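Local coordinates for lipolytic enzyme, G-D-S-L family (Bacteroides thetaiotaomicron, PDB 7BR2), which acts as a serine esterase of the SGNH (GDSL) hydrolase family and metabolizes the drug diltiazem in a human gut bacterium, at residues K14-G19 and M50-F55; E18-V23 and N79-M84; M44-N49 and A267-Y272. All coordinates share one frame; numbering follows the deposited sequence.

Interaction 1 (K14-G19 and M50-F55); sequences KPFKEG and MPIRVF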
ATOM      1  N   LYS A  14       4.352   1.721 -15.152  1.00 37.49           N
ATOM      2  CA  LYS A  14       5.801   1.648 -15.022  1.00 38.98           C
ATOM      3  C   LYS A  14       6.203   1.723 -13.553  1.00 37.82           C
ATOM      4  O   LYS A  14       5.568   2.441 -12.774  1.00 36.20           O
ATOM      5  CB  LYS A  14       6.510   2.766 -15.780  1.00 42.70           C
ATOM      6  CG  LYS A  14       6.886   2.441 -17.204  1.00 45.63           C
ATOM      7  CD  LYS A  14       7.498   3.674 -17.848  1.00 53.99           C
ATOM      8  CE  LYS A  14       6.477   4.753 -18.168  1.00 55.66           C
ATOM      9  NZ  LYS A  14       7.120   5.905 -18.872  1.00 60.91           N
ATOM     10  N   PRO A  15       7.235   0.986 -13.144  1.00 36.75           N
ATOM     11  CA  PRO A  15       7.699   1.074 -11.755  1.00 34.01           C
ATOM     12  C   PRO A  15       8.229   2.465 -11.435  1.00 34.33           C
ATOM     13  O   PRO A  15       8.624   3.230 -12.315  1.00 32.92           O
ATOM     14  CB  PRO A  15       8.831   0.039 -11.686  1.00 36.41           C
ATOM     15  CG  PRO A  15       9.192  -0.258 -13.122  1.00 37.97           C
ATOM     16  CD  PRO A  15       7.955  -0.050 -13.912  1.00 38.50           C
ATOM     17  N   PHE A  16       8.227   2.796 -10.147  1.00 34.37           N
ATOM     18  CA  PHE A  16       8.880   4.026  -9.715  1.00 34.40           C
ATOM     19  C   PHE A  16      10.400   3.846  -9.781  1.00 35.12           C
ATOM     20  O   PHE A  16      10.924   2.737  -9.618  1.00 33.81           O
ATOM     21  CB  PHE A  16       8.437   4.389  -8.286  1.00 34.62           C
ATOM     22  CG  PHE A  16       6.930   4.467  -8.103  1.00 28.65           C
ATOM     23  CD1 PHE A  16       6.133   5.071  -9.055  1.00 31.69           C
ATOM     24  CD2 PHE A  16       6.319   3.928  -6.972  1.00 30.11           C
ATOM     25  CE1 PHE A  16       4.747   5.147  -8.887  1.00 33.68           C
ATOM     26  CE2 PHE A  16       4.928   4.001  -6.797  1.00 27.10           C
ATOM     27  CZ  PHE A  16       4.145   4.609  -7.761  1.00 24.50           C
ATOM     28  N   LYS A  17      11.116   4.944 -10.026  1.00 33.93           N
ATOM     29  CA  LYS A  17      12.579   4.925 -10.109  1.00 34.01           C
ATOM     30  C   LYS A  17      13.154   5.977  -9.158  1.00 35.94           C
ATOM     31  O   LYS A  17      12.415   6.751  -8.546  1.00 33.02           O
ATOM     32  CB  LYS A  17      13.082   5.154 -11.542  1.00 35.29           C
ATOM     33  CG  LYS A  17      12.871   6.569 -12.053  1.00 42.31           C
ATOM     34  CD  LYS A  17      13.382   6.729 -13.500  1.00 49.01           C
ATOM     35  CE  LYS A  17      13.141   8.147 -14.063  1.00 53.92           C
ATOM     36  NZ  LYS A  17      13.937   9.217 -13.371  1.00 54.11           N
ATOM     37  N   GLU A  18      14.486   5.999  -9.028  1.00 33.52           N
ATOM     38  CA  GLU A  18      15.137   6.856  -8.039  1.00 29.41           C
ATOM     39  C   GLU A  18      14.677   8.301  -8.171  1.00 35.64           C
ATOM     40  O   GLU A  18      14.600   8.839  -9.271  1.00 33.66           O
ATOM     41  CB  GLU A  18      16.657   6.776  -8.169  1.00 29.37           C
ATOM     42  CG  GLU A  18      17.417   7.644  -7.150  1.00 36.98           C
ATOM     43  CD  GLU A  18      17.831   9.029  -7.666  1.00 41.97           C
ATOM     44  OE1 GLU A  18      17.871   9.993  -6.862  1.00 47.02           O
ATOM     45  OE2 GLU A  18      18.093   9.168  -8.877  1.00 46.41           O
ATOM     46  N   GLY A  19      14.325   8.911  -7.039  1.00 31.87           N
ATOM     47  CA  GLY A  19      13.935  10.303  -7.031  1.00 31.07           C
ATOM     48  C   GLY A  19      12.478  10.589  -7.332  1.00 31.48           C
ATOM     49  O   GLY A  19      12.088  11.764  -7.347  1.00 32.01           O
ATOM     50  N   MET A  50      17.451   2.697  -3.954  1.00 29.58           N
ATOM     51  CA  MET A  50      16.696   3.494  -4.918  1.00 30.20           C
ATOM     52  C   MET A  50      15.646   4.312  -4.168  1.00 31.90           C
ATOM     53  O   MET A  50      14.454   3.975  -4.181  1.00 29.25           O
ATOM     54  CB  MET A  50      16.047   2.596  -5.971  1.00 26.10           C
ATOM     55  CG  MET A  50      15.568   3.338  -7.184  1.00 31.47           C
ATOM     56  SD  MET A  50      14.514   2.336  -8.242  1.00 35.55           S
ATOM     57  CE  MET A  50      13.146   1.993  -7.152  1.00 26.52           C
ATOM     58  N   PRO A  51      16.054   5.389  -3.488  1.00 33.81           N
ATOM     59  CA  PRO A  51      15.091   6.129  -2.659  1.00 28.85           C
ATOM     60  C   PRO A  51      14.024   6.799  -3.503  1.00 29.23           C
ATOM     61  O   PRO A  51      14.302   7.377  -4.556  1.00 28.20           O
ATOM     62  CB  PRO A  51      15.955   7.166  -1.929  1.00 28.78           C
ATOM     63  CG  PRO A  51      17.156   7.324  -2.773  1.00 38.26           C
ATOM     64  CD  PRO A  51      17.408   5.966  -3.402  1.00 35.29           C
ATOM     65  N   ILE A  52      12.789   6.703  -3.021  1.00 29.43           N
ATOM     66  CA  ILE A  52      11.643   7.372  -3.599  1.00 30.09           C
ATOM     67  C   ILE A  52      10.868   8.022  -2.456  1.00 31.25           C
ATOM     68  O   ILE A  52      11.181   7.828  -1.280  1.00 27.15           O
ATOM     69  CB  ILE A  52      10.732   6.399  -4.377  1.00 29.93           C
ATOM     70  CG1 ILE A  52      10.078   5.412  -3.399  1.00 27.35           C
ATOM     71  CG2 ILE A  52      11.547   5.629  -5.411  1.00 25.85           C
ATOM     72  CD1 ILE A  52       8.878   4.723  -3.958  1.00 28.02           C
ATOM     73  N   ARG A  53       9.798   8.731  -2.816  1.00 28.19           N
ATOM     74  CA  ARG A  53       8.902   9.347  -1.845  1.00 31.72           C
ATOM     75  C   ARG A  53       7.473   9.115  -2.298  1.00 28.86           C
ATOM     76  O   ARG A  53       7.135   9.394  -3.448  1.00 56.58           O
ATOM     77  CB  ARG A  53       9.164  10.848  -1.683  1.00 31.07           C
ATOM     78  CG  ARG A  53      10.207  11.144  -0.638  1.00 37.93           C
ATOM     79  CD  ARG A  53      10.659  12.603  -0.655  1.00 38.59           C
ATOM     80  NE  ARG A  53      11.799  12.764   0.238  1.00 42.86           N
ATOM     81  CZ  ARG A  53      11.689  12.930   1.551  1.00 42.69           C
ATOM     82  NH1 ARG A  53      10.486  12.964   2.126  1.00 41.13           N
ATOM     83  NH2 ARG A  53      12.779  13.045   2.289  1.00 49.52           N
ATOM     84  N   VAL A  54       6.667   8.551  -1.403  1.00 28.93           N
ATOM     85  CA  VAL A  54       5.240   8.356  -1.601  1.00 29.14           C
ATOM     86  C   VAL A  54       4.477   9.348  -0.724  1.00 28.68           C
ATOM     87  O   VAL A  54       4.890   9.639   0.404  1.00 27.09           O
ATOM     88  CB  VAL A  54       4.865   6.898  -1.285  1.00 23.26           C
ATOM     89  CG1 VAL A  54       3.363   6.672  -1.389  1.00 25.61           C
ATOM     90  CG2 VAL A  54       5.620   5.988  -2.240  1.00 28.89           C
ATOM     91  N   PHE A  55       3.370   9.872  -1.251  1.00 24.85           N
ATOM     92  CA  PHE A  55       2.534  10.847  -0.558  1.00 26.93           C
ATOM     93  C   PHE A  55       1.105  10.343  -0.513  1.00 24.83           C
ATOM     94  O   PHE A  55       0.543   9.940  -1.541  1.00 29.15           O
ATOM     95  CB  PHE A  55       2.573  12.219  -1.250  1.00 30.25           C
ATOM     96  CG  PHE A  55       3.933  12.857  -1.254  1.00 31.34           C
ATOM     97  CD1 PHE A  55       4.877  12.509  -2.223  1.00 30.09           C
ATOM     98  CD2 PHE A  55       4.281  13.797  -0.294  1.00 31.15           C
ATOM     99  CE1 PHE A  55       6.141  13.088  -2.232  1.00 28.17           C
ATOM    100  CE2 PHE A  55       5.542  14.387  -0.299  1.00 28.30           C
ATOM    101  CZ  PHE A  55       6.472  14.029  -1.272  1.00 32.76           C
TER
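Met50 illustrates how one flexible side chain can follow an irregular backbone atom by atom. Its CG stands anti to the backbone N (chi1 -165°), and the chain then runs extended before turning at chi3 (62°). Along this path CG comes 3.4 Å from Glu18 N, SD lies 3.7 Å from Lys17 CA, and the terminal methyl CE reaches Phe16 O at 3.4 Å. An alanine here would lose all three touches and would probably leave the backbone of residues 16-18 less firmly held. The contact brings the loop that leads into strand 21-26 against the lead-in to strand 53-58, its neighbour in the parallel sheet of the alpha/beta SGNH hydrolase fold. One hydrogen bond ties the two backbones, Gly19 N to Pro51 O at 2.9 Å, almost perfectly straight (178°) and nearly along the C=O axis. Ile52 CG1 is wedged between the two backbone arms of its own residue, N and C. Its CD1 thereby meets Phe16 CD2 at 4.0 Å, the two side chains crossing at about a right angle, while the other branch, CG2, packs 3.4 Å from Lys17 O. Tyr43 of helix 35-46 meets the Phe16 ring as well.

Interaction 2 (E18-V23 and N79-M84); sequences EGDRAV and NPTVLM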
ATOM      1  N   GLU A  18      14.486   5.999  -9.028  1.00 33.52           N
ATOM      2  CA  GLU A  18      15.137   6.856  -8.039  1.00 29.41           C
ATOM      3  C   GLU A  18      14.677   8.301  -8.171  1.00 35.64           C
ATOM      4  O   GLU A  18      14.600   8.839  -9.271  1.00 33.66           O
ATOM      5  CB  GLU A  18      16.657   6.776  -8.169  1.00 29.37           C
ATOM      6  CG  GLU A  18      17.417   7.644  -7.150  1.00 36.98           C
ATOM      7  CD  GLU A  18      17.831   9.029  -7.666  1.00 41.97           C
ATOM      8  OE1 GLU A  18      17.871   9.993  -6.862  1.00 47.02           O
ATOM      9  OE2 GLU A  18      18.093   9.168  -8.877  1.00 46.41           O
ATOM     10  N   GLY A  19      14.325   8.911  -7.039  1.00 31.87           N
ATOM     11  CA  GLY A  19      13.935  10.303  -7.031  1.00 31.07           C
ATOM     12  C   GLY A  19      12.478  10.589  -7.332  1.00 31.48           C
ATOM     13  O   GLY A  19      12.088  11.764  -7.347  1.00 32.01           O
ATOM     14  N   ASP A  20      11.665   9.567  -7.588  1.00 29.91           N
ATOM     15  CA  ASP A  20      10.255   9.776  -7.886  1.00 28.80           C
ATOM     16  C   ASP A  20       9.524  10.344  -6.669  1.00 29.34           C
ATOM     17  O   ASP A  20       9.927  10.156  -5.518  1.00 24.61           O
ATOM     18  CB  ASP A  20       9.608   8.459  -8.328  1.00 29.27           C
ATOM     19  CG  ASP A  20       9.501   8.327  -9.848  1.00 35.93           C
ATOM     20  OD1 ASP A  20       9.462   9.364 -10.549  1.00 34.34           O
ATOM     21  OD2 ASP A  20       9.503   7.172 -10.342  1.00 30.07           O
ATOM     22  N   ARG A  21       8.475  11.099  -6.948  1.00 26.83           N
ATOM     23  CA  ARG A  21       7.540  11.602  -5.950  1.00 27.98           C
ATOM     24  C   ARG A  21       6.159  11.116  -6.386  1.00 27.23           C
ATOM     25  O   ARG A  21       5.540  11.704  -7.280  1.00 31.96           O
ATOM     26  CB  ARG A  21       7.627  13.123  -5.851  1.00 29.51           C
ATOM     27  CG  ARG A  21       9.032  13.630  -5.499  1.00 24.85           C
ATOM     28  CD  ARG A  21       9.168  15.137  -5.701  1.00 29.40           C
ATOM     29  NE  ARG A  21       8.309  15.914  -4.797  1.00 26.22           N
ATOM     30  CZ  ARG A  21       8.547  16.104  -3.498  1.00 29.43           C
ATOM     31  NH1 ARG A  21       9.613  15.557  -2.908  1.00 26.63           N
ATOM     32  NH2 ARG A  21       7.707  16.833  -2.779  1.00 23.29           N
ATOM     33  N   ALA A  22       5.712  10.006  -5.814  1.00 26.13           N
ATOM     34  CA  ALA A  22       4.469   9.351  -6.205  1.00 30.33           C
ATOM     35  C   ALA A  22       3.359   9.775  -5.252  1.00 26.60           C
ATOM     36  O   ALA A  22       3.365   9.391  -4.079  1.00 28.30           O
ATOM     37  CB  ALA A  22       4.646   7.835  -6.195  1.00 24.41           C
ATOM     38  N   VAL A  23       2.391  10.548  -5.754  1.00 28.91           N
ATOM     39  CA  VAL A  23       1.273  11.032  -4.950  1.00 24.90           C
ATOM     40  C   VAL A  23       0.041  10.210  -5.290  1.00 29.42           C
ATOM     41  O   VAL A  23      -0.324  10.088  -6.468  1.00 28.15           O
ATOM     42  CB  VAL A  23       1.009  12.525  -5.194  1.00 26.02           C
ATOM     43  CG1 VAL A  23      -0.177  12.990  -4.350  1.00 22.86           C
ATOM     44  CG2 VAL A  23       2.262  13.366  -4.904  1.00 27.38           C
ATOM     45  N   ASN A  79       4.393  18.592  -6.025  1.00 27.99           N
ATOM     46  CA  ASN A  79       5.198  18.359  -7.205  1.00 30.78           C
ATOM     47  C   ASN A  79       5.365  16.873  -7.511  1.00 28.27           C
ATOM     48  O   ASN A  79       6.467  16.325  -7.439  1.00 27.47           O
ATOM     49  CB  ASN A  79       6.583  19.020  -7.055  1.00 29.81           C
ATOM     50  CG  ASN A  79       6.507  20.550  -7.098  1.00 32.60           C
ATOM     51  OD1 ASN A  79       5.554  21.154  -7.618  1.00 29.85           O
ATOM     52  ND2 ASN A  79       7.530  21.181  -6.536  1.00 33.67           N
ATOM     53  N   PRO A  80       4.266  16.169  -7.791  1.00 28.59           N
ATOM     54  CA  PRO A  80       4.393  14.754  -8.147  1.00 28.54           C
ATOM     55  C   PRO A  80       5.142  14.596  -9.462  1.00 30.52           C
ATOM     56  O   PRO A  80       4.995  15.407 -10.387  1.00 25.30           O
ATOM     57  CB  PRO A  80       2.938  14.294  -8.277  1.00 29.00           C
ATOM     58  CG  PRO A  80       2.194  15.518  -8.675  1.00 21.14           C
ATOM     59  CD  PRO A  80       2.872  16.636  -7.908  1.00 30.90           C
ATOM     60  N   THR A  81       5.991  13.562  -9.509  1.00 27.74           N
ATOM     61  CA  THR A  81       6.502  13.023 -10.763  1.00 26.12           C
ATOM     62  C   THR A  81       5.590  11.933 -11.306  1.00 29.41           C
ATOM     63  O   THR A  81       5.507  11.743 -12.526  1.00 32.47           O
ATOM     64  CB  THR A  81       7.932  12.477 -10.585  1.00 26.76           C
ATOM     65  OG1 THR A  81       7.933  11.374  -9.670  1.00 27.98           O
ATOM     66  CG2 THR A  81       8.902  13.554 -10.094  1.00 28.89           C
ATOM     67  N   VAL A  82       4.889  11.235 -10.417  1.00 31.63           N
ATOM     68  CA  VAL A  82       3.880  10.243 -10.766  1.00 33.10           C
ATOM     69  C   VAL A  82       2.658  10.494  -9.892  1.00 29.69           C
ATOM     70  O   VAL A  82       2.771  10.513  -8.664  1.00 28.30           O
ATOM     71  CB  VAL A  82       4.392   8.799 -10.572  1.00 31.28           C
ATOM     72  CG1 VAL A  82       3.413   7.815 -11.177  1.00 30.14           C
ATOM     73  CG2 VAL A  82       5.768   8.621 -11.210  1.00 31.49           C
ATOM     74  N   LEU A  83       1.491  10.632 -10.520  1.00 30.44           N
ATOM     75  CA  LEU A  83       0.243  10.949  -9.827  1.00 32.54           C
ATOM     76  C   LEU A  83      -0.765   9.838 -10.095  1.00 33.28           C
ATOM     77  O   LEU A  83      -1.111   9.577 -11.252  1.00 31.92           O
ATOM     78  CB  LEU A  83      -0.320  12.300 -10.285  1.00 25.59           C
ATOM     79  CG  LEU A  83      -1.692  12.739  -9.738  1.00 29.50           C
ATOM     80  CD1 LEU A  83      -1.654  12.910  -8.242  1.00 27.79           C
ATOM     81  CD2 LEU A  83      -2.172  14.016 -10.397  1.00 26.43           C
ATOM     82  N   MET A  84      -1.185   9.149  -9.039  1.00 30.15           N
ATOM     83  CA  MET A  84      -2.248   8.161  -9.121  1.00 30.82           C
ATOM     84  C   MET A  84      -3.566   8.803  -8.700  1.00 32.23           C
ATOM     85  O   MET A  84      -3.610   9.556  -7.727  1.00 29.52           O
ATOM     86  CB  MET A  84      -1.926   6.949  -8.246  1.00 32.01           C
ATOM     87  CG  MET A  84      -0.996   5.926  -8.906  1.00 29.72           C
ATOM     88  SD  MET A  84       0.648   6.541  -9.379  1.00 32.19           S
ATOM     89  CE  MET A  84       1.345   7.006  -7.792  1.00 28.31           C
TER
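Arg21 offers a side chain that can be traced outward along the other segment. Its CB and CG pass near Asn79 O, and CD approaches that oxygen to 3.4 Å. A bend at chi3 (65°) then sets NE 3.2 Å from Asn79 O, which lies at the edge of the guanidinium and in its plane, a weak and bent hydrogen bond. The stronger grip on the tip comes from Lys78, whose backbone O binds NH2. At the root of the same residue, Arg21 N donates to Thr81 OG1 over 2.8 Å, and this hydroxyl in turn donates a hydrogen bond to Asp20 OD1 at 2.7 Å, meeting it from above the carboxylate plane. Thr81 thus links a backbone N-H to a buried carboxylate. Arg21 O takes two donors: Thr81 N at 2.9 Å, in the carbonyl plane on a lone pair, and Val82 N at 3.2 Å, above that plane. Farther on, Val23 N binds Val82 O and Val23 O accepts Met84 N at 2.9 Å, both nearly along the C=O axis. Val23 sends CG2 to Pro80 CB (3.6 Å) on the face it shares with Leu83; on the face of Val82, Ala22 CB touches the methyl CE of Met84. Running 14° apart, these are adjacent parallel strands of the central sheet, in the 2-1-3-4-5 strand order of the three-layered alpha/beta SGNH hydrolase fold.

Interaction 3 (M44-N49 and A267-Y272); sequences MTRFPN and AEALPY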
ATOM      1  N   MET A  44      11.078   0.214  -0.214  1.00 32.48           N
ATOM      2  CA  MET A  44      12.130   0.459   0.763  1.00 30.81           C
ATOM      3  C   MET A  44      12.925  -0.806   1.036  1.00 32.47           C
ATOM      4  O   MET A  44      14.125  -0.733   1.318  1.00 29.37           O
ATOM      5  CB  MET A  44      11.554   0.956   2.099  1.00 25.27           C
ATOM      6  CG  MET A  44      10.778   2.283   2.100  1.00 26.14           C
ATOM      7  SD  MET A  44       9.744   2.409   3.584  1.00 30.25           S
ATOM      8  CE  MET A  44       9.396   4.183   3.623  1.00 30.52           C
ATOM      9  N   THR A  45      12.276  -1.967   0.979  1.00 28.76           N
ATOM     10  CA  THR A  45      12.988  -3.196   1.303  1.00 29.61           C
ATOM     11  C   THR A  45      13.536  -3.921   0.080  1.00 26.79           C
ATOM     12  O   THR A  45      14.589  -4.555   0.172  1.00 32.74           O
ATOM     13  CB  THR A  45      12.088  -4.119   2.117  1.00 33.19           C
ATOM     14  OG1 THR A  45      10.858  -4.309   1.407  1.00 36.41           O
ATOM     15  CG2 THR A  45      11.797  -3.478   3.446  1.00 27.96           C
ATOM     16  N   ARG A  46      12.817  -3.900  -1.048  1.00 29.11           N
ATOM     17  CA  ARG A  46      13.255  -4.552  -2.282  1.00 29.04           C
ATOM     18  C   ARG A  46      14.288  -3.723  -3.066  1.00 41.28           C
ATOM     19  O   ARG A  46      15.155  -4.292  -3.746  1.00 33.34           O
ATOM     20  CB  ARG A  46      12.049  -4.872  -3.152  1.00 32.20           C
ATOM     21  CG  ARG A  46      12.321  -5.899  -4.259  1.00 35.50           C
ATOM     22  CD  ARG A  46      12.683  -7.268  -3.703  1.00 32.65           C
ATOM     23  NE  ARG A  46      11.808  -7.577  -2.589  1.00 33.99           N
ATOM     24  CZ  ARG A  46      10.681  -8.271  -2.701  1.00 37.12           C
ATOM     25  NH1 ARG A  46      10.289  -8.695  -3.890  1.00 29.82           N
ATOM     26  NH2 ARG A  46       9.924  -8.492  -1.631  1.00 33.31           N
ATOM     27  N   PHE A  47      14.187  -2.386  -3.065  1.00 36.91           N
ATOM     28  CA  PHE A  47      15.134  -1.534  -3.785  1.00 31.00           C
ATOM     29  C   PHE A  47      15.760  -0.551  -2.798  1.00 30.77           C
ATOM     30  O   PHE A  47      15.570   0.667  -2.919  1.00 27.07           O
ATOM     31  CB  PHE A  47      14.439  -0.812  -4.937  1.00 32.74           C
ATOM     32  CG  PHE A  47      13.710  -1.736  -5.854  1.00 35.17           C
ATOM     33  CD1 PHE A  47      14.397  -2.652  -6.646  1.00 34.12           C
ATOM     34  CD2 PHE A  47      12.329  -1.736  -5.882  1.00 34.44           C
ATOM     35  CE1 PHE A  47      13.714  -3.522  -7.471  1.00 26.77           C
ATOM     36  CE2 PHE A  47      11.640  -2.608  -6.712  1.00 36.59           C
ATOM     37  CZ  PHE A  47      12.332  -3.501  -7.502  1.00 29.34           C
ATOM     38  N   PRO A  48      16.550  -1.050  -1.838  1.00 36.06           N
ATOM     39  CA  PRO A  48      17.019  -0.185  -0.738  1.00 29.28           C
ATOM     40  C   PRO A  48      17.939   0.941  -1.170  1.00 34.76           C
ATOM     41  O   PRO A  48      18.067   1.937  -0.434  1.00 31.69           O
ATOM     42  CB  PRO A  48      17.754  -1.163   0.185  1.00 33.02           C
ATOM     43  CG  PRO A  48      18.236  -2.267  -0.757  1.00 31.49           C
ATOM     44  CD  PRO A  48      17.112  -2.418  -1.757  1.00 28.43           C
ATOM     45  N   ASN A  49      18.574   0.836  -2.334  1.00 35.97           N
ATOM     46  CA  ASN A  49      19.458   1.879  -2.821  1.00 33.18           C
ATOM     47  C   ASN A  49      18.773   2.787  -3.826  1.00 30.14           C
ATOM     48  O   ASN A  49      19.446   3.583  -4.487  1.00 32.88           O
ATOM     49  CB  ASN A  49      20.712   1.274  -3.453  1.00 33.37           C
ATOM     50  CG  ASN A  49      21.444   0.327  -2.516  1.00 39.74           C
ATOM     51  OD1 ASN A  49      21.963   0.732  -1.477  1.00 45.44           O
ATOM     52  ND2 ASN A  49      21.519  -0.946  -2.903  1.00 40.27           N
ATOM     53  N   ALA A 267      22.494 -10.611   0.322  1.00 36.49           N
ATOM     54  CA  ALA A 267      21.340 -10.333  -0.516  1.00 34.99           C
ATOM     55  C   ALA A 267      21.394  -8.899  -1.024  1.00 36.58           C
ATOM     56  O   ALA A 267      22.031  -8.039  -0.418  1.00 32.19           O
ATOM     57  CB  ALA A 267      20.051 -10.565   0.268  1.00 30.41           C
ATOM     58  N   GLU A 268      20.758  -8.661  -2.174  1.00 37.92           N
ATOM     59  CA  GLU A 268      20.567  -7.304  -2.663  1.00 33.63           C
ATOM     60  C   GLU A 268      19.352  -6.640  -2.047  1.00 41.71           C
ATOM     61  O   GLU A 268      19.257  -5.405  -2.064  1.00 37.63           O
ATOM     62  CB  GLU A 268      20.413  -7.287  -4.186  1.00 31.82           C
ATOM     63  CG  GLU A 268      21.622  -7.804  -4.935  1.00 38.22           C
ATOM     64  CD  GLU A 268      21.342  -8.070  -6.403  1.00 42.82           C
ATOM     65  OE1 GLU A 268      20.186  -7.870  -6.847  1.00 44.96           O
ATOM     66  OE2 GLU A 268      22.278  -8.510  -7.105  1.00 50.13           O
ATOM     67  N   ALA A 269      18.421  -7.425  -1.520  1.00 33.44           N
ATOM     68  CA  ALA A 269      17.185  -6.891  -0.990  1.00 33.67           C
ATOM     69  C   ALA A 269      16.853  -7.637   0.288  1.00 37.49           C
ATOM     70  O   ALA A 269      17.359  -8.734   0.537  1.00 32.61           O
ATOM     71  CB  ALA A 269      16.044  -7.008  -2.007  1.00 38.67           C
ATOM     72  N   LEU A 270      16.006  -7.027   1.094  1.00 32.85           N
ATOM     73  CA  LEU A 270      15.478  -7.620   2.311  1.00 30.20           C
ATOM     74  C   LEU A 270      14.130  -8.271   2.030  1.00 32.50           C
ATOM     75  O   LEU A 270      13.498  -7.981   1.008  1.00 30.62           O
ATOM     76  CB  LEU A 270      15.327  -6.547   3.404  1.00 34.53           C
ATOM     77  CG  LEU A 270      16.598  -5.857   3.909  1.00 34.08           C
ATOM     78  CD1 LEU A 270      16.256  -4.750   4.919  1.00 34.13           C
ATOM     79  CD2 LEU A 270      17.569  -6.866   4.512  1.00 25.75           C
ATOM     80  N   PRO A 271      13.675  -9.201   2.878  1.00 28.07           N
ATOM     81  CA  PRO A 271      12.311  -9.725   2.720  1.00 33.75           C
ATOM     82  C   PRO A 271      11.272  -8.650   3.004  1.00 36.56           C
ATOM     83  O   PRO A 271      11.526  -7.659   3.694  1.00 31.98           O
ATOM     84  CB  PRO A 271      12.231 -10.853   3.753  1.00 24.23           C
ATOM     85  CG  PRO A 271      13.234 -10.480   4.797  1.00 27.82           C
ATOM     86  CD  PRO A 271      14.354  -9.789   4.050  1.00 27.15           C
ATOM     87  N   TYR A 272      10.081  -8.862   2.459  1.00 37.41           N
ATOM     88  CA  TYR A 272       8.980  -7.949   2.724  1.00 30.45           C
ATOM     89  C   TYR A 272       8.407  -8.245   4.098  1.00 36.62           C
ATOM     90  O   TYR A 272       8.013  -9.388   4.360  1.00 37.87           O
ATOM     91  CB  TYR A 272       7.888  -8.067   1.683  1.00 27.27           C
ATOM     92  CG  TYR A 272       6.875  -6.963   1.826  1.00 37.50           C
ATOM     93  CD1 TYR A 272       7.093  -5.716   1.239  1.00 29.42           C
ATOM     94  CD2 TYR A 272       5.719  -7.144   2.587  1.00 31.62           C
ATOM     95  CE1 TYR A 272       6.174  -4.692   1.379  1.00 28.05           C
ATOM     96  CE2 TYR A 272       4.796  -6.124   2.733  1.00 32.50           C
ATOM     97  CZ  TYR A 272       5.033  -4.898   2.132  1.00 32.47           C
ATOM     98  OH  TYR A 272       4.111  -3.882   2.270  1.00 29.99           O
TER
HETATM   99  O   HOH W   1      11.438  -6.656   0.209  1.00 35.01           O
HETATM  100  O   HOH W   2      21.451  -3.912  -1.912  1.00 38.38           O
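Residues 44-46 form the last turn of helix 35-46, and Phe47 is the first to leave helical torsions; the 267-272 segment starts at the last residue of strand 260-267 and runs on as an irregular loop. The backbones come closest where Thr45 faces Leu270 and Arg46 faces Ala269. Leu270 N donates to Thr45 O at 3.0 Å with a fairly straight N-H (162°), approaching from above the carbonyl plane. Ala269 points its CB at the helix end, where it sits 3.3 Å from Arg46 O. The contact therefore joins a helix C-terminus of the SGNH hydrolase part to the loop that leaves the antiparallel sheet built by the later part of the chain. Arg46 starts away from that loop, but bends at chi2 (64°) and chi3 (43°) bring it back: CD packs 3.8 Å from Ala269 CB, and NH2 comes within 3.9 Å of Tyr272 CB. The guanidinium plane stands nearly perpendicular to the Tyr272 ring, and NH2 has a firmer partner in Met300 O. Between the segments a water lies in the guanidinium plane, at its edge. It accepts from Arg46 NE, and donates to Thr45 OG1 at 2.7 Å and to Leu270 O at 2.6 Å, so three bonds fix it. Thr45 OG1, set between its own N and C, is also bonded to Leu41 O, one helical turn back. Pro48 sets CG 3.5 Å from Glu268 O, and a second water donates to that same carbonyl while accepting a weak bond from Asn49 ND2.

Overall arrangement
Interactions 1 and 2 act on one sheet: they share Glu18 and Gly19, and their centres lie about 7 Å apart. Strand 21-26 is flanked by strands 53-58 and 82-85, and Ala22 joins the two contacts through probable hydrogen bonds from its N to Arg53 O (2.8 Å) and from Phe55 N to its O (2.9 Å). The 44-49 segment of interaction 3 runs directly into residues 50-55, yet the centre of interaction 3 is about 14 Å from that of interaction 1 and about 20 Å from that of interaction 2. Strand 21-26 leads shortly to Ser28, which with Asp204 and His207 has the geometry of a catalytic triad and probably serves as the nucleophile, as in related hydrolases.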